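Local structure of endo-xylogalacturonan hydrolase A (Aspergillus tubingensis, 4C2L) at residues Ser97-Leu102 with Ser142-Ser147; Leu136-Gly141 with Thr166-Ser171; Glu195-Thr200 with Ser218-Thr223. The protein hydrolyses xylogalacturonan, the xylose-substituted galacturonan of the hairy regions of pectin, as a secreted glycoside hydrolase of family 28. One frame throughout, in Å; residues are numbered along the deposited sequence.

Contact 1 (Ser97-Leu102 with Ser142-Ser147)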
ATOM      1  N   SER A  97       7.704  -0.517 -16.616  1.00 14.10           N
ATOM      2  CA  SER A  97       8.089  -1.917 -16.747  1.00 14.24           C
ATOM      3  C   SER A  97       9.542  -2.028 -17.173  1.00 15.13           C
ATOM      4  O   SER A  97       9.916  -1.512 -18.231  1.00 14.83           O
ATOM      5  CB  SER A  97       7.199  -2.612 -17.783  1.00 15.45           C
ATOM      6  OG  SER A  97       7.482  -4.006 -17.825  1.00 17.91           O
ATOM      7  N   ASN A  98      10.351  -2.694 -16.357  1.00 15.29           N
ATOM      8  CA  ASN A  98      11.763  -2.907 -16.688  1.00 16.20           C
ATOM      9  C   ASN A  98      12.499  -1.608 -17.020  1.00 16.20           C
ATOM     10  O   ASN A  98      13.242  -1.520 -18.004  1.00 16.06           O
ATOM     11  CB  ASN A  98      11.893  -3.921 -17.838  1.00 18.15           C
ATOM     12  CG  ASN A  98      13.275  -4.544 -17.903  1.00 21.51           C
ATOM     13  OD1 ASN A  98      14.043  -4.476 -16.943  1.00 23.67           O
ATOM     14  ND2 ASN A  98      13.604  -5.147 -19.036  1.00 24.11           N
ATOM     15  N   VAL A  99      12.303  -0.592 -16.184  1.00 14.70           N
ATOM     16  CA  VAL A  99      12.969   0.673 -16.395  1.00 14.85           C
ATOM     17  C   VAL A  99      14.132   0.722 -15.424  1.00 15.70           C
ATOM     18  O   VAL A  99      13.961   0.410 -14.247  1.00 14.52           O
ATOM     19  CB  VAL A  99      11.997   1.849 -16.164  1.00 14.89           C
ATOM     20  CG1 VAL A  99      12.744   3.176 -16.063  1.00 14.83           C
ATOM     21  CG2 VAL A  99      10.964   1.871 -17.285  1.00 15.17           C
ATOM     22  N   ASP A 100      15.314   1.058 -15.943  1.00 16.61           N
ATOM     23  CA  ASP A 100      16.501   1.230 -15.113  1.00 18.61           C
ATOM     24  C   ASP A 100      16.867   2.702 -15.062  1.00 18.50           C
ATOM     25  O   ASP A 100      17.290   3.276 -16.062  1.00 19.01           O
ATOM     26  CB  ASP A 100      17.664   0.410 -15.682  1.00 21.05           C
ATOM     27  CG  ASP A 100      17.356  -1.071 -15.722  1.00 24.17           C
ATOM     28  OD1 ASP A 100      16.990  -1.623 -14.665  1.00 25.57           O
ATOM     29  OD2 ASP A 100      17.476  -1.691 -16.806  1.00 26.76           O
ATOM     30  N   GLY A 101      16.684   3.316 -13.898  1.00 17.52           N
ATOM     31  CA  GLY A 101      17.053   4.709 -13.707  1.00 17.81           C
ATOM     32  C   GLY A 101      15.911   5.618 -14.085  1.00 17.70           C
ATOM     33  O   GLY A 101      15.770   6.006 -15.237  1.00 18.42           O
ATOM     34  N   LEU A 102      15.064   5.927 -13.122  1.00 17.16           N
ATOM     35  CA  LEU A 102      13.981   6.847 -13.361  1.00 17.44           C
ATOM     36  C   LEU A 102      13.856   7.756 -12.160  1.00 17.11           C
ATOM     37  O   LEU A 102      13.984   7.311 -11.020  1.00 16.75           O
ATOM     38  CB  LEU A 102      12.664   6.090 -13.583  1.00 18.45           C
ATOM     39  CG  LEU A 102      11.403   6.922 -13.316  1.00 20.40           C
ATOM     40  CD1 LEU A 102      11.062   7.766 -14.532  1.00 22.84           C
ATOM     41  CD2 LEU A 102      10.210   6.090 -12.882  1.00 23.18           C
ATOM     42  N   SER A 142      15.061  -1.105 -11.980  1.00 15.15           N
ATOM     43  CA  SER A 142      15.939  -0.735 -10.877  1.00 15.64           C
ATOM     44  C   SER A 142      16.141   0.766 -10.787  1.00 16.46           C
ATOM     45  O   SER A 142      15.976   1.482 -11.784  1.00 16.10           O
ATOM     46  CB  SER A 142      17.296  -1.431 -11.037  1.00 17.00           C
ATOM     47  OG  SER A 142      17.963  -1.013 -12.225  1.00 18.63           O
ATOM     48  N   ASN A 143      16.528   1.229  -9.595  1.00 15.84           N
ATOM     49  CA  ASN A 143      16.924   2.611  -9.371  1.00 16.59           C
ATOM     50  C   ASN A 143      15.824   3.582  -9.793  1.00 16.46           C
ATOM     51  O   ASN A 143      15.994   4.376 -10.717  1.00 15.64           O
ATOM     52  CB  ASN A 143      18.250   2.914 -10.101  1.00 19.08           C
ATOM     53  CG  ASN A 143      19.371   1.955  -9.708  1.00 21.84           C
ATOM     54  OD1 ASN A 143      20.143   1.489 -10.557  1.00 25.28           O
ATOM     55  ND2 ASN A 143      19.458   1.648  -8.428  1.00 21.64           N
ATOM     56  N   LEU A 144      14.678   3.471  -9.132  1.00 15.44           N
ATOM     57  CA  LEU A 144      13.523   4.296  -9.428  1.00 15.57           C
ATOM     58  C   LEU A 144      13.254   5.182  -8.233  1.00 15.76           C
ATOM     59  O   LEU A 144      13.245   4.709  -7.098  1.00 15.36           O
ATOM     60  CB  LEU A 144      12.300   3.421  -9.704  1.00 16.15           C
ATOM     61  CG  LEU A 144      12.555   2.275 -10.704  1.00 16.95           C
ATOM     62  CD1 LEU A 144      11.436   1.255 -10.684  1.00 19.71           C
ATOM     63  CD2 LEU A 144      12.755   2.817 -12.106  1.00 18.88           C
ATOM     64  N   GLU A 145      13.022   6.461  -8.498  1.00 15.25           N
ATOM     65  CA  GLU A 145      12.801   7.429  -7.436  1.00 17.01           C
ATOM     66  C   GLU A 145      11.517   8.192  -7.766  1.00 16.23           C
ATOM     67  O   GLU A 145      11.371   8.719  -8.875  1.00 16.12           O
ATOM     68  CB  GLU A 145      14.025   8.360  -7.352  1.00 20.08           C
ATOM     69  CG  GLU A 145      14.013   9.344  -6.196  1.00 25.38           C
ATOM     70  CD  GLU A 145      13.424  10.711  -6.541  1.00 29.52           C
ATOM     71  OE1 GLU A 145      13.108  11.000  -7.726  1.00 32.44           O
ATOM     72  OE2 GLU A 145      13.294  11.520  -5.600  1.00 33.32           O
ATOM     73  N   ILE A 146      10.580   8.200  -6.819  1.00 14.56           N
ATOM     74  CA  ILE A 146       9.287   8.847  -6.972  1.00 14.22           C
ATOM     75  C   ILE A 146       9.134   9.808  -5.800  1.00 14.23           C
ATOM     76  O   ILE A 146       9.094   9.384  -4.648  1.00 12.95           O
ATOM     77  CB  ILE A 146       8.120   7.829  -6.966  1.00 14.87           C
ATOM     78  CG1 ILE A 146       8.359   6.716  -8.004  1.00 15.95           C
ATOM     79  CG2 ILE A 146       6.785   8.520  -7.250  1.00 14.70           C
ATOM     80  CD1 ILE A 146       9.197   5.573  -7.464  1.00 17.30           C
ATOM     81  N   SER A 147       9.017  11.106  -6.079  1.00 14.17           N
ATOM     82  CA  SER A 147       9.097  12.068  -4.980  1.00 14.25           C
ATOM     83  C   SER A 147       8.434  13.410  -5.225  1.00 14.00           C
ATOM     84  O   SER A 147       8.316  13.868  -6.358  1.00 13.39           O
ATOM     85  CB  SER A 147      10.563  12.308  -4.619  1.00 15.55           C
ATOM     86  OG  SER A 147      11.243  12.999  -5.661  1.00 16.95           O
TER
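Ser142 OG sits between its own backbone N and carbonyl carbon (chi1 63°), and Asp100 CG lies anti to its carbonyl carbon (chi1 -61°); these torsions place Ser142 OG and Asp100 CG on the same side of the strand pair, and the rotation of the carboxylate about CB-CG brings OD1 to the hydroxyl. Ser142 OG donates to Asp100 OD1 at 2.7 Å, meeting the oxygen on its anti side and 30° out of the carboxylate plane. Beside this bond the backbones run parallel. Ser142 N donates to Val99 O, Gly101 N to Ser142 O, Leu102 N to Asn143 O and Glu145 N to Leu102 O, all at 2.8 to 3.0 Å. Gly101, at a positive phi that glycine adopts readily, turns the chain through a corner. On the buried face Leu144 CD2 does the touching: it rests 3.6 Å from Leu102 CB and 4.0 Å from Val99 CG1, and the side chains of Leu144 and Val99 cross at about a right angle. Polar and apolar pairs thus lie on different faces of the parallel strands, as suits the wall of a right-handed beta-helix. Cys67 packs against Val99 and Leu102, Ile138 of strand 134-139 and Val168 of strand 168-176 against Leu144. Strand 142-152 lies between strands 102-105 and 168-176.

Contact 2 (Leu136-Gly141 with Thr166-Ser171)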
ATOM      1  N   LEU A 136       0.180   3.981 -10.316  1.00  9.55           N
ATOM      2  CA  LEU A 136       1.609   3.916 -10.654  1.00 10.33           C
ATOM      3  C   LEU A 136       2.066   2.479 -10.427  1.00 10.49           C
ATOM      4  O   LEU A 136       2.145   2.001  -9.280  1.00 10.27           O
ATOM      5  CB  LEU A 136       2.428   4.881  -9.781  1.00 10.49           C
ATOM      6  CG  LEU A 136       3.939   4.902 -10.057  1.00 10.82           C
ATOM      7  CD1 LEU A 136       4.244   5.212 -11.529  1.00 11.52           C
ATOM      8  CD2 LEU A 136       4.581   5.948  -9.161  1.00 10.97           C
ATOM      9  N   TYR A 137       2.340   1.791 -11.522  1.00 10.76           N
ATOM     10  CA  TYR A 137       2.569   0.359 -11.488  1.00 11.36           C
ATOM     11  C   TYR A 137       3.996   0.096 -11.940  1.00 11.33           C
ATOM     12  O   TYR A 137       4.349   0.292 -13.119  1.00 11.10           O
ATOM     13  CB  TYR A 137       1.565  -0.318 -12.428  1.00 12.19           C
ATOM     14  CG  TYR A 137       1.619  -1.819 -12.440  1.00 12.69           C
ATOM     15  CD1 TYR A 137       0.834  -2.568 -11.554  1.00 13.59           C
ATOM     16  CD2 TYR A 137       2.407  -2.500 -13.373  1.00 13.76           C
ATOM     17  CE1 TYR A 137       0.867  -3.956 -11.564  1.00 15.15           C
ATOM     18  CE2 TYR A 137       2.442  -3.895 -13.396  1.00 14.84           C
ATOM     19  CZ  TYR A 137       1.666  -4.606 -12.491  1.00 15.04           C
ATOM     20  OH  TYR A 137       1.668  -5.979 -12.496  1.00 16.83           O
ATOM     21  N   ILE A 138       4.829  -0.315 -10.990  1.00 11.24           N
ATOM     22  CA  ILE A 138       6.250  -0.541 -11.250  1.00 11.85           C
ATOM     23  C   ILE A 138       6.484  -2.050 -11.245  1.00 12.33           C
ATOM     24  O   ILE A 138       6.129  -2.745 -10.281  1.00 12.25           O
ATOM     25  CB  ILE A 138       7.111   0.141 -10.154  1.00 12.24           C
ATOM     26  CG1 ILE A 138       7.055   1.651 -10.295  1.00 12.45           C
ATOM     27  CG2 ILE A 138       8.571  -0.331 -10.206  1.00 13.27           C
ATOM     28  CD1 ILE A 138       7.379   2.376  -8.994  1.00 13.00           C
ATOM     29  N   THR A 139       7.059  -2.572 -12.328  1.00 12.14           N
ATOM     30  CA  THR A 139       7.361  -3.988 -12.369  1.00 12.70           C
ATOM     31  C   THR A 139       8.742  -4.186 -12.956  1.00 12.72           C
ATOM     32  O   THR A 139       9.037  -3.670 -14.035  1.00 12.56           O
ATOM     33  CB  THR A 139       6.290  -4.808 -13.118  1.00 13.42           C
ATOM     34  OG1 THR A 139       6.670  -6.186 -13.099  1.00 14.79           O
ATOM     35  CG2 THR A 139       6.094  -4.318 -14.562  1.00 13.39           C
ATOM     36  N   GLY A 140       9.598  -4.902 -12.229  1.00 12.94           N
ATOM     37  CA  GLY A 140      10.986  -5.059 -12.679  1.00 13.89           C
ATOM     38  C   GLY A 140      11.752  -3.747 -12.661  1.00 14.22           C
ATOM     39  O   GLY A 140      11.321  -2.761 -12.065  1.00 14.41           O
ATOM     40  N   GLY A 141      12.923  -3.759 -13.291  1.00 14.87           N
ATOM     41  CA  GLY A 141      13.781  -2.598 -13.362  1.00 14.49           C
ATOM     42  C   GLY A 141      14.489  -2.296 -12.053  1.00 14.82           C
ATOM     43  O   GLY A 141      14.511  -3.120 -11.131  1.00 14.50           O
ATOM     44  N   THR A 166      14.225  -3.417  -8.066  1.00 15.03           N
ATOM     45  CA  THR A 166      15.166  -3.235  -6.962  1.00 16.93           C
ATOM     46  C   THR A 166      15.567  -1.776  -6.814  1.00 16.72           C
ATOM     47  O   THR A 166      15.640  -1.051  -7.802  1.00 16.51           O
ATOM     48  CB  THR A 166      16.415  -4.147  -7.102  1.00 18.32           C
ATOM     49  OG1 THR A 166      17.227  -4.022  -5.924  1.00 20.99           O
ATOM     50  CG2 THR A 166      17.240  -3.754  -8.303  1.00 18.61           C
ATOM     51  N   ASN A 167      15.805  -1.337  -5.580  1.00 17.11           N
ATOM     52  CA  ASN A 167      16.213   0.047  -5.303  1.00 18.08           C
ATOM     53  C   ASN A 167      15.146   1.051  -5.766  1.00 17.30           C
ATOM     54  O   ASN A 167      15.356   1.817  -6.722  1.00 16.27           O
ATOM     55  CB  ASN A 167      17.563   0.406  -5.955  1.00 21.34           C
ATOM     56  CG  ASN A 167      18.675  -0.582  -5.621  1.00 26.33           C
ATOM     57  OD1 ASN A 167      18.797  -1.044  -4.484  1.00 30.98           O
ATOM     58  ND2 ASN A 167      19.513  -0.887  -6.611  1.00 29.09           N
ATOM     59  N   VAL A 168      13.998   1.015  -5.101  1.00 15.69           N
ATOM     60  CA  VAL A 168      12.884   1.887  -5.423  1.00 14.98           C
ATOM     61  C   VAL A 168      12.636   2.754  -4.197  1.00 15.00           C
ATOM     62  O   VAL A 168      12.489   2.237  -3.079  1.00 14.47           O
ATOM     63  CB  VAL A 168      11.623   1.068  -5.737  1.00 14.94           C
ATOM     64  CG1 VAL A 168      10.454   1.978  -6.096  1.00 14.83           C
ATOM     65  CG2 VAL A 168      11.920   0.094  -6.877  1.00 14.81           C
ATOM     66  N   VAL A 169      12.583   4.065  -4.407  1.00 14.03           N
ATOM     67  CA  VAL A 169      12.381   4.985  -3.289  1.00 14.58           C
ATOM     68  C   VAL A 169      11.203   5.913  -3.544  1.00 14.38           C
ATOM     69  O   VAL A 169      11.168   6.592  -4.573  1.00 15.20           O
ATOM     70  CB  VAL A 169      13.648   5.828  -2.999  1.00 15.67           C
ATOM     71  CG1 VAL A 169      13.378   6.795  -1.854  1.00 17.51           C
ATOM     72  CG2 VAL A 169      14.825   4.930  -2.655  1.00 16.84           C
ATOM     73  N   PHE A 170      10.252   5.933  -2.607  1.00 13.18           N
ATOM     74  CA  PHE A 170       9.115   6.856  -2.631  1.00 13.35           C
ATOM     75  C   PHE A 170       9.369   7.844  -1.508  1.00 14.16           C
ATOM     76  O   PHE A 170       9.507   7.436  -0.356  1.00 13.75           O
ATOM     77  CB  PHE A 170       7.800   6.126  -2.333  1.00 12.81           C
ATOM     78  CG  PHE A 170       7.430   5.070  -3.343  1.00 13.01           C
ATOM     79  CD1 PHE A 170       7.864   3.755  -3.181  1.00 12.82           C
ATOM     80  CD2 PHE A 170       6.616   5.373  -4.428  1.00 13.05           C
ATOM     81  CE1 PHE A 170       7.501   2.759  -4.092  1.00 13.16           C
ATOM     82  CE2 PHE A 170       6.256   4.388  -5.356  1.00 13.14           C
ATOM     83  CZ  PHE A 170       6.702   3.076  -5.183  1.00 13.18           C
ATOM     84  N   SER A 171       9.439   9.133  -1.832  1.00 14.03           N
ATOM     85  CA  SER A 171       9.738  10.140  -0.800  1.00 14.57           C
ATOM     86  C   SER A 171       8.858  11.375  -0.909  1.00 14.45           C
ATOM     87  O   SER A 171       8.592  11.841  -2.010  1.00 13.38           O
ATOM     88  CB  SER A 171      11.215  10.565  -0.929  1.00 16.31           C
ATOM     89  OG  SER A 171      11.512  11.545   0.029  1.00 21.58           O
TER
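Ile138 and Phe170 reach toward each other tip to tip across the interior of the beta-helix, with Ile138 CD1 3.9 Å from Phe170 CZ. Their strands do not pair: the CA atoms of Ile138 and Val168 are 9.2 Å apart, and the gap is bridged by side chains. Ile138 CG1 stands anti to its carbonyl carbon, and a nearly extended chi2 (157°) carries CD1 inward as the foremost bump of its strand. That methyl fits into the notch between Val168 and Phe170, lying 4.2 Å from Val168 CG1 while it approaches the ring obliquely. The next bump along is Leu136, whose CD2 comes to the edge of the Phe170 ring, near its plane, at 4.4 Å from CE2. The CZ-CE2 side of the ring therefore meets the two aliphatic tips. All four side chains are buried. Ile146 of strand 142-152 and Val161 of strand 159-162 also pack on Phe170, and Phe191 meets it edge-to-face.

At one end the walls draw together. Thr166 N donates to Gly141 O at 3.1 Å, with an N-H...O angle of 149°, and Thr166 CG2 lies 4.0 Å from the same oxygen. Gly140 and Gly141, both at positive phi, carry the chain round from strand 134-139 toward strand 142-152. The hydroxyl of Thr166 has its partner in the next turn, where OG1 is hydrogen-bonded to Thr197 OG1. Aliphatic and aromatic side chains packed in the interior from facing sheets are characteristic of the hydrophobic core of the right-handed parallel beta-helix of family 28 glycoside hydrolases.

Contact 3 (Glu195-Thr200 with Ser218-Thr223). With NAG (2-acetamido-2-deoxy-beta-D-glucopyranose), chain B.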
ATOM      1  N   GLU A 195       7.056  -8.562  -5.161  1.00 13.87           N
ATOM      2  CA  GLU A 195       8.370  -9.093  -5.487  1.00 15.17           C
ATOM      3  C   GLU A 195       9.337  -7.967  -5.803  1.00 14.92           C
ATOM      4  O   GLU A 195       9.248  -7.324  -6.865  1.00 14.91           O
ATOM      5  CB  GLU A 195       8.267 -10.050  -6.680  1.00 16.63           C
ATOM      6  CG  GLU A 195       9.551 -10.826  -6.929  1.00 19.12           C
ATOM      7  CD  GLU A 195       9.598 -11.474  -8.303  1.00 22.82           C
ATOM      8  OE1 GLU A 195       8.619 -11.382  -9.074  1.00 23.75           O
ATOM      9  OE2 GLU A 195      10.642 -12.079  -8.618  1.00 26.16           O
ATOM     10  N   SER A 196      10.251  -7.710  -4.866  1.00 14.18           N
ATOM     11  CA  SER A 196      11.163  -6.591  -4.973  1.00 14.64           C
ATOM     12  C   SER A 196      12.179  -6.685  -3.863  1.00 15.03           C
ATOM     13  O   SER A 196      11.988  -7.440  -2.905  1.00 15.69           O
ATOM     14  CB  SER A 196      10.408  -5.250  -4.848  1.00 14.35           C
ATOM     15  OG  SER A 196       9.714  -5.179  -3.611  1.00 15.07           O
ATOM     16  N   THR A 197      13.245  -5.911  -3.989  1.00 14.91           N
ATOM     17  CA  THR A 197      14.221  -5.745  -2.914  1.00 16.15           C
ATOM     18  C   THR A 197      14.624  -4.285  -2.805  1.00 16.47           C
ATOM     19  O   THR A 197      14.708  -3.590  -3.817  1.00 15.81           O
ATOM     20  CB  THR A 197      15.488  -6.597  -3.152  1.00 17.57           C
ATOM     21  OG1 THR A 197      16.058  -6.244  -4.417  1.00 18.13           O
ATOM     22  CG2 THR A 197      15.152  -8.082  -3.143  1.00 17.66           C
ATOM     23  N   TYR A 198      14.883  -3.840  -1.579  1.00 15.63           N
ATOM     24  CA  TYR A 198      15.386  -2.500  -1.288  1.00 16.29           C
ATOM     25  C   TYR A 198      14.408  -1.429  -1.758  1.00 15.83           C
ATOM     26  O   TYR A 198      14.743  -0.532  -2.546  1.00 16.26           O
ATOM     27  CB  TYR A 198      16.803  -2.290  -1.849  1.00 18.30           C
ATOM     28  CG  TYR A 198      17.726  -3.442  -1.506  1.00 20.79           C
ATOM     29  CD1 TYR A 198      18.143  -3.665  -0.188  1.00 23.26           C
ATOM     30  CD2 TYR A 198      18.171  -4.309  -2.496  1.00 23.27           C
ATOM     31  CE1 TYR A 198      18.974  -4.736   0.124  1.00 24.80           C
ATOM     32  CE2 TYR A 198      19.013  -5.373  -2.199  1.00 26.43           C
ATOM     33  CZ  TYR A 198      19.404  -5.583  -0.892  1.00 26.23           C
ATOM     34  OH  TYR A 198      20.233  -6.660  -0.615  1.00 31.95           O
ATOM     35  N   VAL A 199      13.182  -1.551  -1.270  1.00 14.81           N
ATOM     36  CA  VAL A 199      12.166  -0.526  -1.457  1.00 14.29           C
ATOM     37  C   VAL A 199      12.132   0.320  -0.188  1.00 14.19           C
ATOM     38  O   VAL A 199      12.120  -0.216   0.928  1.00 13.85           O
ATOM     39  CB  VAL A 199      10.777  -1.152  -1.727  1.00 14.04           C
ATOM     40  CG1 VAL A 199       9.689  -0.085  -1.752  1.00 14.43           C
ATOM     41  CG2 VAL A 199      10.787  -1.918  -3.052  1.00 14.58           C
ATOM     42  N   THR A 200      12.128   1.637  -0.363  1.00 13.58           N
ATOM     43  CA  THR A 200      12.010   2.561   0.762  1.00 14.16           C
ATOM     44  C   THR A 200      10.826   3.497   0.539  1.00 13.68           C
ATOM     45  O   THR A 200      10.633   4.025  -0.565  1.00 13.54           O
ATOM     46  CB  THR A 200      13.298   3.382   0.959  1.00 15.12           C
ATOM     47  OG1 THR A 200      14.385   2.496   1.261  1.00 17.58           O
ATOM     48  CG2 THR A 200      13.143   4.381   2.123  1.00 16.25           C
ATOM     49  N   SER A 218       6.786 -12.172  -1.705  1.00 14.08           N
ATOM     50  CA  SER A 218       8.139 -11.911  -2.219  1.00 14.54           C
ATOM     51  C   SER A 218       8.706 -10.513  -1.958  1.00 14.09           C
ATOM     52  O   SER A 218       9.761 -10.165  -2.501  1.00 14.10           O
ATOM     53  CB  SER A 218       8.302 -12.334  -3.693  1.00 15.85           C
ATOM     54  OG  SER A 218       7.863 -13.672  -3.842  1.00 17.21           O
ATOM     55  N   SER A 219       8.043  -9.710  -1.122  1.00 14.16           N
ATOM     56  CA  SER A 219       8.693  -8.481  -0.674  1.00 13.66           C
ATOM     57  C   SER A 219       9.844  -8.817   0.274  1.00 14.33           C
ATOM     58  O   SER A 219       9.746  -9.735   1.100  1.00 14.61           O
ATOM     59  CB  SER A 219       7.711  -7.495  -0.025  1.00 13.82           C
ATOM     60  OG  SER A 219       6.883  -8.132   0.928  1.00 13.69           O
ATOM     61  N   ASN A 220      10.931  -8.069   0.134  1.00 14.58           N
ATOM     62  CA  ASN A 220      12.160  -8.333   0.892  1.00 14.91           C
ATOM     63  C   ASN A 220      12.946  -7.044   0.991  1.00 14.82           C
ATOM     64  O   ASN A 220      13.112  -6.323  -0.001  1.00 15.16           O
ATOM     65  CB  ASN A 220      12.988  -9.398   0.146  1.00 15.61           C
ATOM     66  CG  ASN A 220      14.164  -9.930   0.950  1.00 17.03           C
ATOM     67  OD1 ASN A 220      14.273  -9.720   2.163  1.00 17.20           O
ATOM     68  ND2 ASN A 220      15.067 -10.641   0.255  1.00 18.19           N
ATOM     69  N   TYR A 221      13.445  -6.754   2.191  1.00 14.20           N
ATOM     70  CA  TYR A 221      14.214  -5.529   2.448  1.00 14.35           C
ATOM     71  C   TYR A 221      13.404  -4.283   2.084  1.00 14.12           C
ATOM     72  O   TYR A 221      13.751  -3.538   1.152  1.00 14.55           O
ATOM     73  CB  TYR A 221      15.567  -5.549   1.736  1.00 15.92           C
ATOM     74  CG  TYR A 221      16.477  -6.643   2.242  1.00 17.37           C
ATOM     75  CD1 TYR A 221      16.964  -6.619   3.547  1.00 18.66           C
ATOM     76  CD2 TYR A 221      16.855  -7.697   1.412  1.00 18.91           C
ATOM     77  CE1 TYR A 221      17.793  -7.629   4.024  1.00 19.36           C
ATOM     78  CE2 TYR A 221      17.698  -8.710   1.877  1.00 20.15           C
ATOM     79  CZ  TYR A 221      18.156  -8.663   3.182  1.00 20.73           C
ATOM     80  OH  TYR A 221      18.983  -9.661   3.649  1.00 22.46           O
ATOM     81  N   VAL A 222      12.335  -4.065   2.834  1.00 13.38           N
ATOM     82  CA  VAL A 222      11.509  -2.860   2.691  1.00 12.96           C
ATOM     83  C   VAL A 222      11.647  -2.042   3.960  1.00 13.33           C
ATOM     84  O   VAL A 222      11.546  -2.581   5.076  1.00 12.88           O
ATOM     85  CB  VAL A 222      10.016  -3.182   2.445  1.00 13.01           C
ATOM     86  CG1 VAL A 222       9.215  -1.899   2.168  1.00 13.44           C
ATOM     87  CG2 VAL A 222       9.875  -4.160   1.278  1.00 13.66           C
ATOM     88  N   THR A 223      11.887  -0.753   3.783  1.00 13.01           N
ATOM     89  CA  THR A 223      11.913   0.183   4.897  1.00 13.97           C
ATOM     90  C   THR A 223      10.823   1.202   4.687  1.00 13.58           C
ATOM     91  O   THR A 223      10.709   1.783   3.601  1.00 12.81           O
ATOM     92  CB  THR A 223      13.269   0.904   4.965  1.00 15.13           C
ATOM     93  OG1 THR A 223      14.295  -0.059   5.216  1.00 19.09           O
ATOM     94  CG2 THR A 223      13.286   1.944   6.081  1.00 16.21           C
TER
HETATM   95  C1  NAG B   2      18.414  -3.885   6.416  1.00 30.61           C
HETATM   96  C2  NAG B   2      18.749  -2.388   6.483  1.00 33.41           C
HETATM   97  C3  NAG B   2      19.274  -1.796   5.176  1.00 37.21           C
HETATM   98  C4  NAG B   2      20.170  -2.738   4.375  1.00 37.68           C
HETATM   99  C5  NAG B   2      19.624  -4.172   4.395  1.00 35.28           C
HETATM  100  C6  NAG B   2      20.585  -5.137   3.716  1.00 36.25           C
HETATM  101  C7  NAG B   2      17.438  -1.146   8.102  1.00 32.52           C
HETATM  102  C8  NAG B   2      16.186  -0.362   8.379  1.00 31.47           C
HETATM  103  N2  NAG B   2      17.579  -1.617   6.867  1.00 32.66           N
HETATM  104  O3  NAG B   2      20.032  -0.665   5.523  1.00 41.27           O
HETATM  105  O4  NAG B   2      20.285  -2.253   3.049  1.00 40.56           O
HETATM  106  O5  NAG B   2      19.426  -4.601   5.733  1.00 33.28           O
HETATM  107  O6  NAG B   2      21.776  -5.154   4.468  1.00 38.87           O
HETATM  108  O7  NAG B   2      18.271  -1.343   8.982  1.00 31.79           O
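A pair of stacked corners in the beta-helix, beside an attached glycan, brings Tyr198 and Tyr221 together. The two side chains lie side by side and point the same way, their planes only 9° apart but slid so far that the rings, with centroids at 5.2 Å, barely overlap. The contact is made by Tyr198 CD1 and CE1: CD1 rests 3.7 Å from Tyr221 CB, and CE1 lies 3.8 Å from Tyr221 CG. Each CG is anti to its carbonyl carbon (chi1 -48° and -64°), and both residues have positive phi and psi where the chain turns from one sheet to another. The repeated conformation gives the matched orientation of the rings, like side chains aligned at equivalent positions of successive turns, as in parallel beta-helices. The N-acetylglucosamine lies alongside, its C5 3.7 Å from Tyr221 CD1, its C6 at the edge of the Tyr198 ring, and its methyl C8 3.7 Å from Thr223 OG1.

Beyond the corner the parallel pairing tightens: Val199 N donates to Tyr221 O through a rather bent bond, and Thr223 N to Val199 O at 2.9 Å. Before it the bonds are weak, as with Ser196 N to Ser218 O at 3.4 Å. Val199 and Val222 face the interior, where Ile193 touches both, whereas Thr200 and Thr223 run side by side on the other face. Asn220 OD1 lies over one face of the Tyr221 ring, offset toward the rim, and accepts a hydrogen bond from Asn250 ND2 of strand 246-259.

Overall arrangement
The three contacts follow one another along the beta-helix. Contacts 1 and 2, with centres about 6 Å apart, alternate in sequence and touch: Asn98 N lies 2.8 Å from Thr139 O, and Ile146 N 2.8 Å from Val169 O, both probable hydrogen bonds. Contact 3 is centred about 10 Å from contact 2 and joins it through Val168 O and Thr200 N, also 2.8 Å apart; its nearest atoms stay about 7 Å from contact 1. Strands 142-152, 168-176 and 199-207 lie in succession across the three. All lie away from Asp210 and His233, the probable catalytic residues, whereas contact 3 borders the attached glycan.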